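Local coordinates for beta-galactosidase (Geobacillus stearothermophilus, PDB 4OIF), which hydrolyses beta-galactosides as an intracellular family 42 glycoside hydrolase, probably releasing terminal non-reducing beta-D-galactose, and assembles as a homotrimer, at the interface of chains A and B. Sequence-based numbering; all coordinates share one arbitrary frame. Chains: chain A/B, Beta-galactosidase.

The interface of chains A and B. Residues chain A 191-192, 195, 216-217; chain B 367-369.
B:Ser368 pushes its short side chain from a loop of one subunit between A:Phe195 and A:Thr216 of the next, in a patch of the subunit interface of this trimeric GH42 beta-galactosidase. A small hydroxyl residue suits the place, because CB packs against carbon while OG reaches the polar groups behind it. CB of B:Ser368 lies 3.6 Å from CD2 of A:Phe195. From OG of B:Ser368 a weak hydrogen bond of 3.4 Å runs to the backbone O of A:Thr216, and the firmer links pass through water. Water 1 sits 2.9 Å from OG of B:Ser368 and also bonds the carbonyl oxygens of A:Trp192 and A:Phe195. Water 2, likewise hydrogen-bonded to OG, meets both O and OG1 of A:Thr216, so backbone and side chain of one threonine hold it together. Both waters lie in the plane of the A:Phe195 ring at its edge.

Toward B:Phe369 the contact is mostly carbon against carbon. B:Phe369 turns CG anti to its backbone N (chi1 -152°), which carries the ring to A:Thr216; CD1 of B:Phe369 comes 3.5 Å from CA of A:Thr216, and the threonine methyl CG2 stands over one ring face toward the rim. The two side chains run at about a right angle, a broad ring meeting a compact branched residue. CB of B:Phe369 also touches CE2 of A:Phe195 at 3.8 Å.

Beyond the serine's other flank, B:Gly367 lays its peptide backbone over the indole of A:Trp192, with N of B:Gly367 3.4 Å above the ring plane near its rim. Lacking a side chain, the glycine can bring its main chain this close to a broad flat surface. A:Trp192 follows the end of helix 184-191, and A:Phe195 opens the 3-10 helix 195-197; this short stretch presents both aromatic rings and both carbonyls that bind water 1. A:Thr216 approaches from a separate loop, just before helix 218-246.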
ATOM      1  N   TRP A 191       6.132  23.585  22.337  1.00  8.80           N
ATOM      2  CA  TRP A 191       5.663  22.344  21.719  1.00  8.79           C
ATOM      3  C   TRP A 191       4.303  21.890  22.210  1.00  9.65           C
ATOM      4  O   TRP A 191       3.769  20.899  21.700  1.00 12.42           O
ATOM      5  CB  TRP A 191       6.651  21.217  21.975  1.00  5.88           C
ATOM      6  CG  TRP A 191       7.913  21.343  21.246  1.00  8.45           C
ATOM      7  CD1 TRP A 191       8.283  22.347  20.393  1.00 11.35           C
ATOM      8  CD2 TRP A 191       9.001  20.428  21.287  1.00  5.07           C
ATOM      9  NE1 TRP A 191       9.544  22.104  19.900  1.00  5.33           N
ATOM     10  CE2 TRP A 191      10.004  20.930  20.436  1.00  5.03           C
ATOM     11  CE3 TRP A 191       9.225  19.227  21.959  1.00  4.43           C
ATOM     12  CZ2 TRP A 191      11.205  20.274  20.243  1.00  5.67           C
ATOM     13  CZ3 TRP A 191      10.420  18.583  21.775  1.00  7.11           C
ATOM     14  CH2 TRP A 191      11.398  19.104  20.923  1.00  6.29           C
ATOM     15  N   TRP A 192       3.769  22.593  23.211  1.00  9.92           N
ATOM     16  CA  TRP A 192       2.488  22.254  23.851  1.00  7.45           C
ATOM     17  C   TRP A 192       2.488  20.810  24.371  1.00  7.43           C
ATOM     18  O   TRP A 192       1.570  20.027  24.094  1.00  7.70           O
ATOM     19  CB  TRP A 192       1.318  22.477  22.877  1.00  7.94           C
ATOM     20  CG  TRP A 192       0.012  22.775  23.571  1.00 10.91           C
ATOM     21  CD1 TRP A 192      -1.012  21.907  23.787  1.00  5.81           C
ATOM     22  CD2 TRP A 192      -0.390  24.025  24.161  1.00  9.44           C
ATOM     23  NE1 TRP A 192      -2.029  22.534  24.469  1.00 11.37           N
ATOM     24  CE2 TRP A 192      -1.673  23.833  24.713  1.00 10.49           C
ATOM     25  CE3 TRP A 192       0.208  25.283  24.271  1.00  7.51           C
ATOM     26  CZ2 TRP A 192      -2.371  24.850  25.363  1.00  9.52           C
ATOM     27  CZ3 TRP A 192      -0.482  26.293  24.913  1.00  8.61           C
ATOM     28  CH2 TRP A 192      -1.761  26.070  25.455  1.00  9.61           C
ATOM     29  N   PHE A 195      -0.277  18.479  26.473  1.00  6.64           N
ATOM     30  CA  PHE A 195      -1.191  17.607  25.750  1.00  6.11           C
ATOM     31  C   PHE A 195      -0.695  16.151  25.771  1.00  5.52           C
ATOM     32  O   PHE A 195       0.456  15.874  25.429  1.00  8.19           O
ATOM     33  CB  PHE A 195      -1.341  18.125  24.312  1.00  8.50           C
ATOM     34  CG  PHE A 195      -2.215  17.280  23.442  1.00  9.56           C
ATOM     35  CD1 PHE A 195      -3.596  17.348  23.549  1.00  6.71           C
ATOM     36  CD2 PHE A 195      -1.658  16.422  22.504  1.00  9.63           C
ATOM     37  CE1 PHE A 195      -4.410  16.568  22.740  1.00  8.37           C
ATOM     38  CE2 PHE A 195      -2.472  15.641  21.688  1.00  8.61           C
ATOM     39  CZ  PHE A 195      -3.847  15.715  21.810  1.00  6.05           C
ATOM     40  N   THR A 216       3.563  12.408  17.410  1.00  9.16           N
ATOM     41  CA  THR A 216       2.336  13.178  17.591  1.00  8.46           C
ATOM     42  C   THR A 216       2.581  14.577  18.172  1.00  8.86           C
ATOM     43  O   THR A 216       1.628  15.319  18.441  1.00  9.09           O
ATOM     44  CB  THR A 216       1.340  12.442  18.522  1.00  9.83           C
ATOM     45  OG1 THR A 216       1.878  12.379  19.854  1.00  4.52           O
ATOM     46  CG2 THR A 216       1.074  11.035  18.019  1.00  7.42           C
ATOM     47  N   ILE A 217       3.845  14.940  18.383  1.00  7.44           N
ATOM     48  CA  ILE A 217       4.166  16.303  18.807  1.00  7.71           C
ATOM     49  C   ILE A 217       4.724  17.093  17.615  1.00  7.35           C
ATOM     50  O   ILE A 217       5.851  16.866  17.181  1.00  8.86           O
ATOM     51  CB  ILE A 217       5.171  16.331  19.985  1.00  7.10           C
ATOM     52  CG1 ILE A 217       4.748  15.369  21.103  1.00  6.17           C
ATOM     53  CG2 ILE A 217       5.298  17.739  20.543  1.00  5.71           C
ATOM     54  CD1 ILE A 217       5.729  15.331  22.291  1.00  4.87           C
TER
ATOM     55  N   GLY B 367      -1.523  23.777  20.706  1.00 11.87           N
ATOM     56  CA  GLY B 367      -0.576  23.062  19.874  1.00 11.72           C
ATOM     57  C   GLY B 367      -0.743  21.560  19.954  1.00 14.23           C
ATOM     58  O   GLY B 367      -1.680  21.057  20.606  1.00  7.29           O
ATOM     59  N   SER B 368       0.165  20.868  19.265  1.00 11.06           N
ATOM     60  CA  SER B 368       0.266  19.411  19.272  1.00  7.50           C
ATOM     61  C   SER B 368      -0.866  18.759  18.442  1.00 12.34           C
ATOM     62  O   SER B 368      -1.643  19.445  17.754  1.00 11.66           O
ATOM     63  CB  SER B 368       0.275  18.879  20.716  1.00 14.32           C
ATOM     64  OG  SER B 368       1.025  17.680  20.789  1.00 20.09           O
ATOM     65  N   PHE B 369      -0.964  17.438  18.544  1.00 14.97           N
ATOM     66  CA  PHE B 369      -1.669  16.614  17.562  1.00 11.07           C
ATOM     67  C   PHE B 369      -3.127  16.982  17.300  1.00  8.95           C
ATOM     68  O   PHE B 369      -3.617  16.788  16.189  1.00  8.02           O
ATOM     69  CB  PHE B 369      -1.602  15.148  17.996  1.00  7.59           C
ATOM     70  CG  PHE B 369      -1.670  14.168  16.851  1.00  9.26           C
ATOM     71  CD1 PHE B 369      -0.609  14.041  15.963  1.00 12.53           C
ATOM     72  CD2 PHE B 369      -2.794  13.365  16.667  1.00 10.22           C
ATOM     73  CE1 PHE B 369      -0.656  13.131  14.905  1.00 13.44           C
ATOM     74  CE2 PHE B 369      -2.851  12.450  15.610  1.00 12.43           C
ATOM     75  CZ  PHE B 369      -1.776  12.334  14.730  1.00 14.75           C
TER
HETATM   76  O   HOH W   1       2.029  17.100  23.463  1.00  7.21           O
HETATM   77  O   HOH W   2       1.281  14.782  21.210  1.00 15.26           O